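Local coordinates for protein terminase large subunit (Thermus phage G20c, PDB 5M1N) that acts in viral DNA packaging as the ATP-driven translocation motor and as the metal-dependent endonuclease that cuts the phage genome to start and end packaging, at residues S9-L14 with L134-G139; Y37-D42 with A90-D95; Q47-F52 with R173-I178; Q127-L132 with D177-L182. All coordinates share one frame; numbering follows the deposited sequence. Where two conformers were deposited one is given.

Contact 1 of 4, residues S9-L14 with L134-G139; sequences SGLDML and LLMEKG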
loop_
_atom_site.group_PDB
_atom_site.type_symbol
_atom_site.label_atom_id
_atom_site.label_comp_id
_atom_site.label_asym_id
_atom_site.label_seq_id
_atom_site.Cartn_x
_atom_site.Cartn_y
_atom_site.Cartn_z
ATOM N N SER A 9 -4.738 7.971 -14.519
ATOM C CA SER A 9 -4.619 8.274 -15.943
ATOM C C SER A 9 -3.217 8.003 -16.498
ATOM O O SER A 9 -3.050 7.896 -17.711
ATOM C CB SER A 9 -5.006 9.732 -16.212
ATOM O OG SER A 9 -4.218 10.611 -15.452
ATOM N N GLY A 10 -2.217 7.917 -15.623
ATOM C CA GLY A 10 -0.855 7.601 -16.031
ATOM C C GLY A 10 -0.446 6.153 -15.883
ATOM O O GLY A 10 0.743 5.881 -15.786
ATOM N N LEU A 11 -1.403 5.223 -15.927
ATOM C CA LEU A 11 -1.095 3.781 -15.828
ATOM C C LEU A 11 -0.122 3.294 -16.899
ATOM O O LEU A 11 0.685 2.398 -16.657
ATOM C CB LEU A 11 -2.373 2.937 -15.872
ATOM C CG LEU A 11 -2.989 2.653 -14.502
ATOM C CD1 LEU A 11 -4.411 2.149 -14.641
ATOM C CD2 LEU A 11 -2.172 1.634 -13.722
ATOM N N ASP A 12 -0.184 3.911 -18.074
ATOM C CA ASP A 12 0.766 3.641 -19.153
ATOM C C ASP A 12 2.237 3.875 -18.791
ATOM O O ASP A 12 3.106 3.290 -19.411
ATOM C CB ASP A 12 0.411 4.465 -20.401
ATOM C CG ASP A 12 0.409 5.966 -20.133
ATOM O OD1 ASP A 12 -0.470 6.435 -19.375
ATOM O OD2 ASP A 12 1.285 6.675 -20.662
ATOM N N MET A 13 2.501 4.724 -17.801
ATOM C CA MET A 13 3.862 4.976 -17.315
ATOM C C MET A 13 4.290 4.143 -16.118
ATOM O O MET A 13 5.416 4.278 -15.643
ATOM C CB MET A 13 4.013 6.459 -17.006
ATOM C CG MET A 13 3.961 7.325 -18.254
ATOM S SD MET A 13 5.383 7.039 -19.328
ATOM C CE MET A 13 4.795 5.829 -20.491
ATOM N N LEU A 14 3.414 3.268 -15.649
ATOM C CA LEU A 14 3.743 2.352 -14.552
ATOM C C LEU A 14 4.778 1.341 -15.017
ATOM O O LEU A 14 4.605 0.746 -16.085
ATOM C CB LEU A 14 2.464 1.619 -14.134
ATOM C CG LEU A 14 2.470 0.681 -12.932
ATOM C CD1 LEU A 14 2.761 1.477 -11.675
ATOM C CD2 LEU A 14 1.115 0.006 -12.843
ATOM N N LEU A 134 0.675 11.241 -9.356
ATOM C CA LEU A 134 1.702 12.114 -9.935
ATOM C C LEU A 134 3.017 11.380 -10.159
ATOM O O LEU A 134 3.594 11.440 -11.240
ATOM C CB LEU A 134 1.940 13.332 -9.049
ATOM C CG LEU A 134 2.988 14.348 -9.522
ATOM C CD1 LEU A 134 2.742 14.806 -10.951
ATOM C CD2 LEU A 134 3.003 15.541 -8.582
ATOM N N LEU A 135 3.476 10.667 -9.137
ATOM C CA LEU A 135 4.676 9.849 -9.276
ATOM C C LEU A 135 4.519 8.837 -10.412
ATOM O O LEU A 135 5.463 8.584 -11.177
ATOM C CB LEU A 135 4.991 9.142 -7.953
ATOM C CG LEU A 135 5.459 10.041 -6.807
ATOM C CD1 LEU A 135 5.487 9.271 -5.492
ATOM C CD2 LEU A 135 6.832 10.641 -7.091
ATOM N N MET A 136 3.319 8.279 -10.543
ATOM C CA MET A 136 3.049 7.304 -11.590
ATOM C C MET A 136 3.181 7.929 -12.982
ATOM O O MET A 136 3.851 7.373 -13.854
ATOM C CB MET A 136 1.667 6.696 -11.421
ATOM C CG MET A 136 1.436 5.503 -12.335
ATOM S SD MET A 136 -0.211 4.793 -12.230
ATOM C CE MET A 136 -0.257 4.265 -10.516
ATOM N N GLU A 137 2.547 9.078 -13.200
ATOM C CA GLU A 137 2.635 9.720 -14.516
ATOM C C GLU A 137 4.085 10.070 -14.856
ATOM O O GLU A 137 4.500 9.910 -16.013
ATOM C CB GLU A 137 1.735 10.950 -14.609
ATOM C CG GLU A 137 1.818 11.676 -15.949
ATOM C CD GLU A 137 1.364 10.840 -17.142
ATOM O OE1 GLU A 137 0.219 10.342 -17.161
ATOM O OE2 GLU A 137 2.153 10.699 -18.098
ATOM N N LYS A 138 4.869 10.457 -13.842
ATOM C CA LYS A 138 6.301 10.743 -14.038
ATOM C C LYS A 138 7.201 9.521 -14.268
ATOM O O LYS A 138 8.412 9.683 -14.418
ATOM C CB LYS A 138 6.831 11.509 -12.830
ATOM C CG LYS A 138 6.270 12.913 -12.726
ATOM C CD LYS A 138 6.872 13.663 -11.556
ATOM C CE LYS A 138 6.574 15.152 -11.650
ATOM N NZ LYS A 138 7.221 15.917 -10.554
ATOM N N GLY A 139 6.635 8.315 -14.286
ATOM C CA GLY A 139 7.398 7.104 -14.557
ATOM C C GLY A 139 8.242 6.652 -13.381
ATOM O O GLY A 139 9.230 5.953 -13.571
HETATM O O HOH W 1 -1.995 11.591 -16.720
HETATM O O HOH W 2 1.158 9.264 -20.099
HETATM O O HOH W 3 5.343 5.185 -12.961
#
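This is a loop-on-helix contact at the periphery of the RNase H-like fold, where Gly10 and the short 3-10 turn that ends at Met13, just ahead of strand 15-22, lie against the C-terminal end of helix 122-137. The closest backbones are Gly10 and Glu137, whose CA atoms are 4.4 Å apart. Met136 supplies the apolar half. Its CG, anti to the backbone N (chi1 -170°), passes 3.5 Å from Gly10 O. The chain stays extended at chi2 and carries SD to 3.8 Å from Leu11 CA, beside Leu11 CD2; the bend at chi3 then turns CE toward Leu14 CD1. Leu11 and Leu14 also touch Leu153 of helix 147-154. On the outer side Glu137 starts out away from the loop, but in one of its two conformers the turn at chi2 (63°) folds the carboxylate back, and OE1 stands 3.2 Å from Gly10 CA. Met13 lays CB 3.3 Å from Met136 O, at the end of the helix, where Gly139, with positive phi, completes a Schellman motif. In that Glu137 conformer, one water links OE1 to Ser9 OG, and a second donates to OE2, at 2.7 Å, and to Asp12 OD2. A third lies 2.8 Å from both Met13 O and Met136 O and can probably bridge them, although it has other acceptors in reach. The chemistry is therefore split: methionine and leucine contacts inside, hydrated acids outside, where water may ease the proximity of Asp12 and Glu137, less certainly since Glu137 is mobile.

Contact 2 of 4, residues Y37-D42 with A90-D95; sequences YCIGAD and AYVVAD. With MN (manganese (II) ion), chain D.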
loop_
_atom_site.group_PDB
_atom_site.type_symbol
_atom_site.label_atom_id
_atom_site.label_comp_id
_atom_site.label_asym_id
_atom_site.label_seq_id
_atom_site.Cartn_x
_atom_site.Cartn_y
_atom_site.Cartn_z
ATOM N N TYR A 37 14.468 1.288 3.107
ATOM C CA TYR A 37 13.125 0.842 2.760
ATOM C C TYR A 37 12.083 1.342 3.740
ATOM O O TYR A 37 12.373 1.605 4.909
ATOM C CB TYR A 37 13.059 -0.684 2.754
ATOM C CG TYR A 37 13.954 -1.366 1.762
ATOM C CD1 TYR A 37 15.313 -1.548 2.028
ATOM C CD2 TYR A 37 13.447 -1.836 0.555
ATOM C CE1 TYR A 37 16.135 -2.182 1.117
ATOM C CE2 TYR A 37 14.254 -2.479 -0.350
ATOM C CZ TYR A 37 15.600 -2.658 -0.064
ATOM O OH TYR A 37 16.426 -3.328 -0.945
ATOM N N CYS A 38 10.847 1.420 3.262
ATOM C CA CYS A 38 9.686 1.576 4.132
ATOM C C CYS A 38 8.607 0.618 3.657
ATOM O O CYS A 38 8.741 -0.000 2.598
ATOM C CB CYS A 38 9.179 3.021 4.151
ATOM S SG CYS A 38 8.389 3.584 2.628
ATOM N N ILE A 39 7.552 0.482 4.455
ATOM C CA ILE A 39 6.479 -0.469 4.166
ATOM C C ILE A 39 5.146 0.236 4.344
ATOM O O ILE A 39 4.807 0.642 5.458
ATOM C CB ILE A 39 6.520 -1.706 5.093
ATOM C CG1 ILE A 39 7.912 -2.360 5.056
ATOM C CG2 ILE A 39 5.428 -2.697 4.698
ATOM C CD1 ILE A 39 8.095 -3.534 5.984
ATOM N N GLY A 40 4.371 0.360 3.267
ATOM C CA GLY A 40 3.008 0.881 3.381
ATOM C C GLY A 40 2.114 -0.220 3.902
ATOM O O GLY A 40 2.088 -1.300 3.322
ATOM N N ALA A 41 1.373 0.041 4.979
ATOM C CA ALA A 41 0.579 -1.001 5.641
ATOM C C ALA A 41 -0.886 -0.614 5.749
ATOM O O ALA A 41 -1.244 0.321 6.475
ATOM C CB ALA A 41 1.144 -1.293 7.019
ATOM N N ASP A 42 -1.722 -1.360 5.025
ATOM C CA ASP A 42 -3.164 -1.317 5.181
ATOM C C ASP A 42 -3.547 -2.604 5.899
ATOM O O ASP A 42 -3.327 -3.686 5.375
ATOM C CB ASP A 42 -3.848 -1.248 3.814
ATOM C CG ASP A 42 -5.323 -0.943 3.923
ATOM O OD1 ASP A 42 -5.684 -0.038 4.720
ATOM O OD2 ASP A 42 -6.137 -1.602 3.227
ATOM N N ALA A 90 13.054 -1.984 7.988
ATOM C CA ALA A 90 12.295 -1.008 7.227
ATOM C C ALA A 90 11.202 -0.428 8.105
ATOM O O ALA A 90 10.537 -1.166 8.836
ATOM C CB ALA A 90 11.677 -1.671 6.017
ATOM N N TYR A 91 10.988 0.881 8.030
ATOM C CA TYR A 91 9.921 1.492 8.814
ATOM C C TYR A 91 8.558 1.352 8.152
ATOM O O TYR A 91 8.443 1.413 6.929
ATOM C CB TYR A 91 10.233 2.943 9.154
ATOM C CG TYR A 91 10.126 3.985 8.078
ATOM C CD1 TYR A 91 8.950 4.705 7.891
ATOM C CD2 TYR A 91 11.222 4.319 7.300
ATOM C CE1 TYR A 91 8.874 5.715 6.942
ATOM C CE2 TYR A 91 11.148 5.316 6.340
ATOM C CZ TYR A 91 9.975 6.019 6.175
ATOM O OH TYR A 91 9.914 7.017 5.242
ATOM N N VAL A 92 7.529 1.169 8.970
ATOM C CA VAL A 92 6.171 0.971 8.506
ATOM C C VAL A 92 5.441 2.306 8.492
ATOM O O VAL A 92 5.504 3.061 9.468
ATOM C CB VAL A 92 5.440 -0.042 9.404
ATOM C CG1 VAL A 92 4.005 -0.254 8.940
ATOM C CG2 VAL A 92 6.198 -1.361 9.414
ATOM N N VAL A 93 4.767 2.596 7.387
ATOM C CA VAL A 93 3.788 3.695 7.312
ATOM C C VAL A 93 2.422 3.050 7.500
ATOM O O VAL A 93 1.884 2.424 6.578
ATOM C CB VAL A 93 3.849 4.443 5.969
ATOM C CG1 VAL A 93 2.926 5.661 5.998
ATOM C CG2 VAL A 93 5.270 4.865 5.650
ATOM N N ALA A 94 1.881 3.166 8.711
ATOM C CA ALA A 94 0.716 2.385 9.141
ATOM C C ALA A 94 -0.532 3.249 9.106
ATOM O O ALA A 94 -0.585 4.292 9.784
ATOM C CB ALA A 94 0.938 1.870 10.547
ATOM N N ASP A 95 -1.553 2.812 8.365
ATOM C CA ASP A 95 -2.867 3.428 8.462
ATOM C C ASP A 95 -3.519 2.890 9.714
ATOM O O ASP A 95 -4.130 1.813 9.716
ATOM C CB ASP A 95 -3.757 3.176 7.254
ATOM C CG ASP A 95 -5.175 3.680 7.467
ATOM O OD1 ASP A 95 -5.409 4.501 8.394
ATOM O OD2 ASP A 95 -6.060 3.241 6.715
HETATM MN MN MN D . -8.292 -1.736 3.249
HETATM O O HOH W 4 -5.364 0.092 7.758
HETATM O O HOH W 5 -6.006 2.698 4.042
HETATM O O HOH W 6 -8.227 -0.398 4.981
HETATM O O HOH W 7 -8.099 -3.532 4.577
HETATM O O HOH W 8 -10.356 -1.711 3.622
HETATM O O HOH W 9 -8.418 0.049 1.922
#
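Strands 37-42 and 91-94 run parallel in the central sheet of the RNase H-like fold. Ile39 uses both its peptide groups: its N donates to Tyr91 O at 2.8 Å, and its O accepts from Val93 N at 2.7 Å. Ala41 repeats the pattern, N to Val93 O and O from Asp95 N, the last bond being nearly straight (N-H...O 175°). Pairing fades at the other end, where Tyr91 N reaches Tyr37 O only weakly, at 3.5 Å. Cys38, Gly40 and Asp42 bond instead to strand 49-56. Tyr91 CG lies between the backbone N and the carbonyl carbon (chi1 74°), which brings the ring against Cys38, whose CB sits over its centre, 3.7 Å from the Tyr91 centroid; the ring's OH bonds to Gln188. On the other sheet face Ala41 CB meets Val92 CG1 at 3.6 Å.

At the ends the carboxylates of Asp42 and Asp95 lie side by side, planes 9° apart. Asp42 OD2 binds manganese at 2.2 Å; its OD1 accepts from three waters, one a manganese ligand and another donating also to Asp95 OD2. Asp95 OD1 is held by the backbone N atoms of Trp97 and Val119. Asp177 OD1 supplies the remaining protein ligand. Asp42 and Asp95 probably belong to a two-metal nuclease site, Asp42 binding both ions and Asp95 the second; the 3.9 Å between Asp42 OD1 and Asp95 OD2 is consistent with sharing it.

Contact 3 of 4, residues Q47-F52 with R173-I178; sequences QDYSVF and RGHDDI. With MN (manganese (II) ion), chain D.
The rings of Tyr49 and His175 meet edge-to-face: Tyr49 CE2 lies over one face of the imidazole, displaced toward its rim, with centroids 5.2 Å apart and planes at 66°. At the imidazole edge, in its plane, a water stands 2.8 Å from His175 NE2 and also bonds to Tyr49 OH, closing a bridge between the polar ends of the pair. Near the plane of the tyrosine ring, at its edge, come His175 NE2 and Asp177 OD2; the Asp177 carboxylate is turned 44° from that ring, and its OD2 is 3.6 Å from Tyr49 CB. Arg67 adds a cation-pi contact to the tyrosine.

Asp177, in the first turn of helix 177-186, divides its oxygens. With CG anti to the carbonyl carbon (chi1 -39°), the carboxylate extends toward strand 49-56; OD1 binds manganese at 2.1 Å and OD2 accepts from a water that in turn accepts from Tyr49 N. Deeper in, Val51 CG2 packs 3.8 Å from Asp177 CB and reaches Ile178 CG1. Metal-bound waters donate to Asp48 OD2 and Asp176 OD1, and a third probably donates to Tyr49 O. Asp42 OD2 is the other protein ligand, consistent with the first of two catalytic metal sites. Residues 47-52 and 173-178 thus meet by a ring pair, Val51 packing and bridging waters; 47-52 reaches the ion only through its water ligands, whose hydration shell these second-shell oxygens probably help to orient.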
loop_
_atom_site.group_PDB
_atom_site.type_symbol
_atom_site.label_atom_id
_atom_site.label_comp_id
_atom_site.label_asym_id
_atom_site.label_seq_id
_atom_site.Cartn_x
_atom_site.Cartn_y
_atom_site.Cartn_z
ATOM N N GLN A 47 -12.840 -9.370 7.257
ATOM C CA GLN A 47 -12.500 -10.237 6.119
ATOM C C GLN A 47 -11.854 -9.445 4.972
ATOM O O GLN A 47 -11.608 -9.991 3.896
ATOM C CB GLN A 47 -13.761 -10.912 5.591
ATOM N N ASP A 48 -11.597 -8.163 5.191
ATOM C CA ASP A 48 -10.892 -7.340 4.216
ATOM C C ASP A 48 -9.431 -7.771 4.108
ATOM O O ASP A 48 -8.867 -8.337 5.047
ATOM C CB ASP A 48 -10.931 -5.862 4.629
ATOM C CG ASP A 48 -12.285 -5.202 4.382
ATOM O OD1 ASP A 48 -13.284 -5.913 4.113
ATOM O OD2 ASP A 48 -12.341 -3.946 4.443
ATOM N N TYR A 49 -8.824 -7.484 2.967
ATOM C CA TYR A 49 -7.420 -7.802 2.754
ATOM C C TYR A 49 -6.498 -6.842 3.485
ATOM O O TYR A 49 -6.752 -5.624 3.516
ATOM C CB TYR A 49 -7.070 -7.734 1.272
ATOM C CG TYR A 49 -7.731 -8.803 0.445
ATOM C CD1 TYR A 49 -7.126 -10.036 0.245
ATOM C CD2 TYR A 49 -8.969 -8.578 -0.149
ATOM C CE1 TYR A 49 -7.748 -11.028 -0.515
ATOM C CE2 TYR A 49 -9.596 -9.557 -0.902
ATOM C CZ TYR A 49 -8.983 -10.773 -1.088
ATOM O OH TYR A 49 -9.625 -11.725 -1.856
ATOM N N SER A 50 -5.445 -7.405 4.079
ATOM C CA SER A 50 -4.300 -6.640 4.565
ATOM C C SER A 50 -3.252 -6.641 3.460
ATOM O O SER A 50 -3.079 -7.646 2.781
ATOM C CB SER A 50 -3.727 -7.244 5.854
ATOM O OG SER A 50 -3.552 -8.650 5.764
ATOM N N VAL A 51 -2.602 -5.500 3.237
ATOM C CA VAL A 51 -1.580 -5.373 2.185
ATOM C C VAL A 51 -0.400 -4.571 2.713
ATOM O O VAL A 51 -0.581 -3.454 3.216
ATOM C CB VAL A 51 -2.117 -4.707 0.901
ATOM C CG1 VAL A 51 -1.038 -4.710 -0.177
ATOM C CG2 VAL A 51 -3.351 -5.432 0.399
ATOM N N PHE A 52 0.790 -5.156 2.584
ATOM C CA PHE A 52 2.039 -4.549 3.025
ATOM C C PHE A 52 2.947 -4.412 1.810
ATOM O O PHE A 52 3.296 -5.420 1.188
ATOM C CB PHE A 52 2.728 -5.406 4.101
ATOM C CG PHE A 52 1.839 -5.830 5.233
ATOM C CD1 PHE A 52 0.866 -4.985 5.747
ATOM C CD2 PHE A 52 1.999 -7.073 5.822
ATOM C CE1 PHE A 52 0.063 -5.375 6.814
ATOM C CE2 PHE A 52 1.201 -7.462 6.896
ATOM C CZ PHE A 52 0.230 -6.616 7.385
ATOM N N ARG A 173 -18.260 -3.055 -6.653
ATOM C CA ARG A 173 -18.154 -3.499 -5.262
ATOM C C ARG A 173 -16.750 -4.032 -4.966
ATOM O O ARG A 173 -16.566 -4.985 -4.210
ATOM C CB ARG A 173 -19.258 -4.513 -4.934
ATOM C CG ARG A 173 -20.652 -3.928 -5.142
ATOM C CD ARG A 173 -21.782 -4.881 -4.774
ATOM N NE ARG A 173 -23.103 -4.284 -5.035
ATOM C CZ ARG A 173 -23.768 -3.453 -4.223
ATOM N NH1 ARG A 173 -24.959 -2.990 -4.603
ATOM N NH2 ARG A 173 -23.278 -3.083 -3.039
ATOM N N GLY A 174 -15.757 -3.370 -5.551
ATOM C CA GLY A 174 -14.382 -3.813 -5.474
ATOM C C GLY A 174 -13.627 -3.356 -4.245
ATOM O O GLY A 174 -14.181 -2.703 -3.345
ATOM N N HIS A 175 -12.351 -3.729 -4.232
ATOM C CA HIS A 175 -11.412 -3.474 -3.128
ATOM C C HIS A 175 -10.388 -2.419 -3.526
ATOM O O HIS A 175 -10.142 -2.201 -4.727
ATOM C CB HIS A 175 -10.639 -4.744 -2.757
ATOM C CG HIS A 175 -11.478 -5.974 -2.654
ATOM N ND1 HIS A 175 -12.520 -6.097 -1.759
ATOM C CD2 HIS A 175 -11.405 -7.155 -3.309
ATOM C CE1 HIS A 175 -13.049 -7.302 -1.866
ATOM N NE2 HIS A 175 -12.392 -7.963 -2.800
ATOM N N ASP A 176 -9.784 -1.779 -2.531
ATOM C CA ASP A 176 -8.716 -0.817 -2.809
ATOM C C ASP A 176 -7.543 -0.928 -1.850
ATOM O O ASP A 176 -6.752 -0.007 -1.749
ATOM C CB ASP A 176 -9.263 0.616 -2.833
ATOM C CG ASP A 176 -9.751 1.078 -1.488
ATOM O OD1 ASP A 176 -9.618 0.342 -0.495
ATOM O OD2 ASP A 176 -10.296 2.196 -1.414
ATOM N N ASP A 177 -7.399 -2.066 -1.191
ATOM C CA ASP A 177 -6.363 -2.219 -0.166
ATOM C C ASP A 177 -4.966 -2.159 -0.765
ATOM O O ASP A 177 -4.042 -1.657 -0.131
ATOM C CB ASP A 177 -6.571 -3.519 0.597
ATOM C CG ASP A 177 -8.033 -3.800 0.842
ATOM O OD1 ASP A 177 -8.656 -3.080 1.667
ATOM O OD2 ASP A 177 -8.566 -4.679 0.138
ATOM N N ILE A 178 -4.816 -2.672 -1.983
ATOM C CA ILE A 178 -3.534 -2.602 -2.679
ATOM C C ILE A 178 -3.223 -1.150 -3.027
ATOM O O ILE A 178 -2.108 -0.671 -2.802
ATOM C CB ILE A 178 -3.501 -3.488 -3.945
ATOM C CG1 ILE A 178 -3.759 -4.960 -3.581
ATOM C CG2 ILE A 178 -2.169 -3.329 -4.669
ATOM C CD1 ILE A 178 -3.970 -5.871 -4.770
HETATM MN MN MN D . -8.292 -1.736 3.249
HETATM O O HOH W 8 -10.356 -1.711 3.622
HETATM O O HOH W 10 -10.715 -5.908 1.234
HETATM O O HOH W 11 -11.497 -10.362 -3.815
HETATM O O HOH W 7 -8.099 -3.532 4.577
HETATM O O HOH W 9 -8.418 0.049 1.922
HETATM O O HOH W 6 -8.227 -0.398 4.981
#

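Contact 4 of 4, residues Q127-L132 with D177-L182; sequences QLISNL and DIVMSL. With MN (manganese (II) ion), chain D.
Helices 122-137 and 177-186 cross in the core of the RNase H-like fold, Leu128, Ile129 and Leu132 of the first packing against Val179, Met180 and Leu182 of the second. The short axes cross at 80° and come no nearer than 10.0 Å, so side chains span the whole interval. Ile129 makes the closest approach: its CD1 lies against both Val179 CG1, at 3.7 Å, and Met180 SD, at 4.0 Å, with both chi angles near -60° turning the methyl toward the facing helix. It meets each of these partners at about a right angle. Met180 is bent at chi2 and chi3, which carries its sulfur and methyl toward helix 122-137, and its CE touches Leu128 CD1 at 4.1 Å. One turn on, Leu132 points CD2 at the backbone of the facing helix, 4.1 Å from Val179 O and 4.3 Å from Leu182 CB. The neighbours extend the same apolar layer: Leu128 and Leu132 also rest on Ala183, Val179 on Leu153 of helix 147-154, and Ile129 on Val7.

Elsewhere helix 177-186 has polar ties: Ser181 OG bonds to Gly40 O and Ser53 OG in the central sheet, and at its start Ile178 N bonds to Glu152 OE1. Across the helix pair itself the six touching residues are buried and meet through branched or thioether side chains, without charge or polar bonding. Hydrophobic burial therefore holds one side of the helix whose opening turn delivers Asp177 to manganese.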
loop_
_atom_site.group_PDB
_atom_site.type_symbol
_atom_site.label_atom_id
_atom_site.label_comp_id
_atom_site.label_asym_id
_atom_site.label_seq_id
_atom_site.Cartn_x
_atom_site.Cartn_y
_atom_site.Cartn_z
ATOM N N GLN A 127 -4.730 13.432 -0.616
ATOM C CA GLN A 127 -3.295 13.716 -0.581
ATOM C C GLN A 127 -2.463 12.502 -0.996
ATOM O O GLN A 127 -1.551 12.609 -1.807
ATOM C CB GLN A 127 -2.848 14.077 0.829
ATOM C CG GLN A 127 -3.333 15.381 1.416
ATOM C CD GLN A 127 -2.835 15.503 2.840
ATOM O OE1 GLN A 127 -3.580 15.292 3.798
ATOM N NE2 GLN A 127 -1.543 15.754 2.982
ATOM N N LEU A 128 -2.773 11.361 -0.391
ATOM C CA LEU A 128 -2.058 10.112 -0.665
ATOM C C LEU A 128 -2.173 9.691 -2.115
ATOM O O LEU A 128 -1.179 9.340 -2.762
ATOM C CB LEU A 128 -2.602 8.995 0.223
ATOM C CG LEU A 128 -2.199 9.087 1.693
ATOM C CD1 LEU A 128 -3.076 8.204 2.556
ATOM C CD2 LEU A 128 -0.748 8.676 1.861
ATOM N N ILE A 129 -3.397 9.701 -2.616
ATOM C CA ILE A 129 -3.669 9.246 -3.967
ATOM C C ILE A 129 -3.099 10.178 -5.026
ATOM O O ILE A 129 -2.519 9.700 -5.998
ATOM C CB ILE A 129 -5.176 8.991 -4.191
ATOM C CG1 ILE A 129 -5.680 7.860 -3.277
ATOM C CG2 ILE A 129 -5.464 8.670 -5.656
ATOM C CD1 ILE A 129 -5.098 6.481 -3.532
ATOM N N SER A 130 -3.251 11.485 -4.851
ATOM C CA SER A 130 -2.710 12.426 -5.832
ATOM C C SER A 130 -1.178 12.372 -5.898
ATOM O O SER A 130 -0.602 12.556 -6.964
ATOM C CB SER A 130 -3.193 13.849 -5.561
ATOM O OG SER A 130 -2.699 14.336 -4.327
ATOM N N ASN A 131 -0.521 12.108 -4.770
ATOM C CA ASN A 131 0.926 11.906 -4.773
ATOM C C ASN A 131 1.300 10.641 -5.557
ATOM O O ASN A 131 2.189 10.672 -6.406
ATOM C CB ASN A 131 1.456 11.811 -3.346
ATOM C CG ASN A 131 2.950 11.560 -3.305
ATOM O OD1 ASN A 131 3.738 12.395 -3.751
ATOM N ND2 ASN A 131 3.352 10.402 -2.798
ATOM N N LEU A 132 0.607 9.538 -5.291
ATOM C CA LEU A 132 0.860 8.299 -6.026
ATOM C C LEU A 132 0.619 8.472 -7.538
ATOM O O LEU A 132 1.418 8.018 -8.351
ATOM C CB LEU A 132 0.004 7.155 -5.477
ATOM C CG LEU A 132 0.113 5.805 -6.196
ATOM C CD1 LEU A 132 1.521 5.240 -6.102
ATOM C CD2 LEU A 132 -0.885 4.824 -5.604
ATOM N N ASP A 177 -7.399 -2.066 -1.191
ATOM C CA ASP A 177 -6.363 -2.219 -0.166
ATOM C C ASP A 177 -4.966 -2.159 -0.765
ATOM O O ASP A 177 -4.042 -1.657 -0.131
ATOM C CB ASP A 177 -6.571 -3.519 0.597
ATOM C CG ASP A 177 -8.033 -3.800 0.842
ATOM O OD1 ASP A 177 -8.656 -3.080 1.667
ATOM O OD2 ASP A 177 -8.566 -4.679 0.138
ATOM N N ILE A 178 -4.816 -2.672 -1.983
ATOM C CA ILE A 178 -3.534 -2.602 -2.679
ATOM C C ILE A 178 -3.223 -1.150 -3.027
ATOM O O ILE A 178 -2.108 -0.671 -2.802
ATOM C CB ILE A 178 -3.501 -3.488 -3.945
ATOM C CG1 ILE A 178 -3.759 -4.960 -3.581
ATOM C CG2 ILE A 178 -2.169 -3.329 -4.669
ATOM C CD1 ILE A 178 -3.970 -5.871 -4.770
ATOM N N VAL A 179 -4.211 -0.453 -3.573
ATOM C CA VAL A 179 -4.041 0.959 -3.917
ATOM C C VAL A 179 -3.587 1.752 -2.691
ATOM O O VAL A 179 -2.636 2.532 -2.754
ATOM C CB VAL A 179 -5.349 1.563 -4.465
ATOM C CG1 VAL A 179 -5.149 3.030 -4.827
ATOM C CG2 VAL A 179 -5.844 0.783 -5.681
ATOM N N MET A 180 -4.268 1.543 -1.576
ATOM C CA MET A 180 -3.966 2.293 -0.364
ATOM C C MET A 180 -2.598 1.942 0.216
ATOM O O MET A 180 -1.868 2.832 0.640
ATOM C CB MET A 180 -5.081 2.098 0.668
ATOM C CG MET A 180 -6.388 2.765 0.258
ATOM S SD MET A 180 -6.254 4.492 -0.248
ATOM C CE MET A 180 -5.465 5.228 1.173
ATOM N N SER A 181 -2.255 0.657 0.227
ATOM C CA SER A 181 -0.938 0.230 0.680
ATOM C C SER A 181 0.177 0.860 -0.154
ATOM O O SER A 181 1.151 1.381 0.393
ATOM C CB SER A 181 -0.864 -1.295 0.656
ATOM O OG SER A 181 0.438 -1.737 0.999
ATOM N N LEU A 182 0.032 0.823 -1.478
ATOM C CA LEU A 182 0.994 1.486 -2.360
ATOM C C LEU A 182 1.077 2.983 -2.093
ATOM O O LEU A 182 2.164 3.544 -2.030
ATOM C CB LEU A 182 0.655 1.244 -3.829
ATOM C CG LEU A 182 0.847 -0.191 -4.324
ATOM C CD1 LEU A 182 0.225 -0.342 -5.700
ATOM C CD2 LEU A 182 2.312 -0.600 -4.368
HETATM MN MN MN D . -8.292 -1.736 3.249
HETATM O O HOH W 7 -8.099 -3.532 4.577
HETATM O O HOH W 8 -10.356 -1.711 3.622
HETATM O O HOH W 6 -8.227 -0.398 4.981
HETATM O O HOH W 9 -8.418 0.049 1.922
#

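Contacts 2, 3 and 4 converge on one manganese ion. Contact 2 brings Asp42 from the sheet; contacts 3 and 4 share Asp177 and Ile178, and Asp42 and Asp177 approach to about 3 Å between nearest side-chain atoms. Contacts 2 and 3 are joined through neighbouring strands, Asp42 O lying 2.9 Å from Val51 N, and Ser181 in contact 4 reaches the sheet through Gly40 O at 2.9 Å from its OG. The centre of contact 4 is about 12 Å from those of contacts 2 and 3. Contact 1 lies away from the metal, its centre about 22 Å from those of contacts 2 and 3. It continues helix 122-137 directly beyond contact 4, about 13 Å between centres.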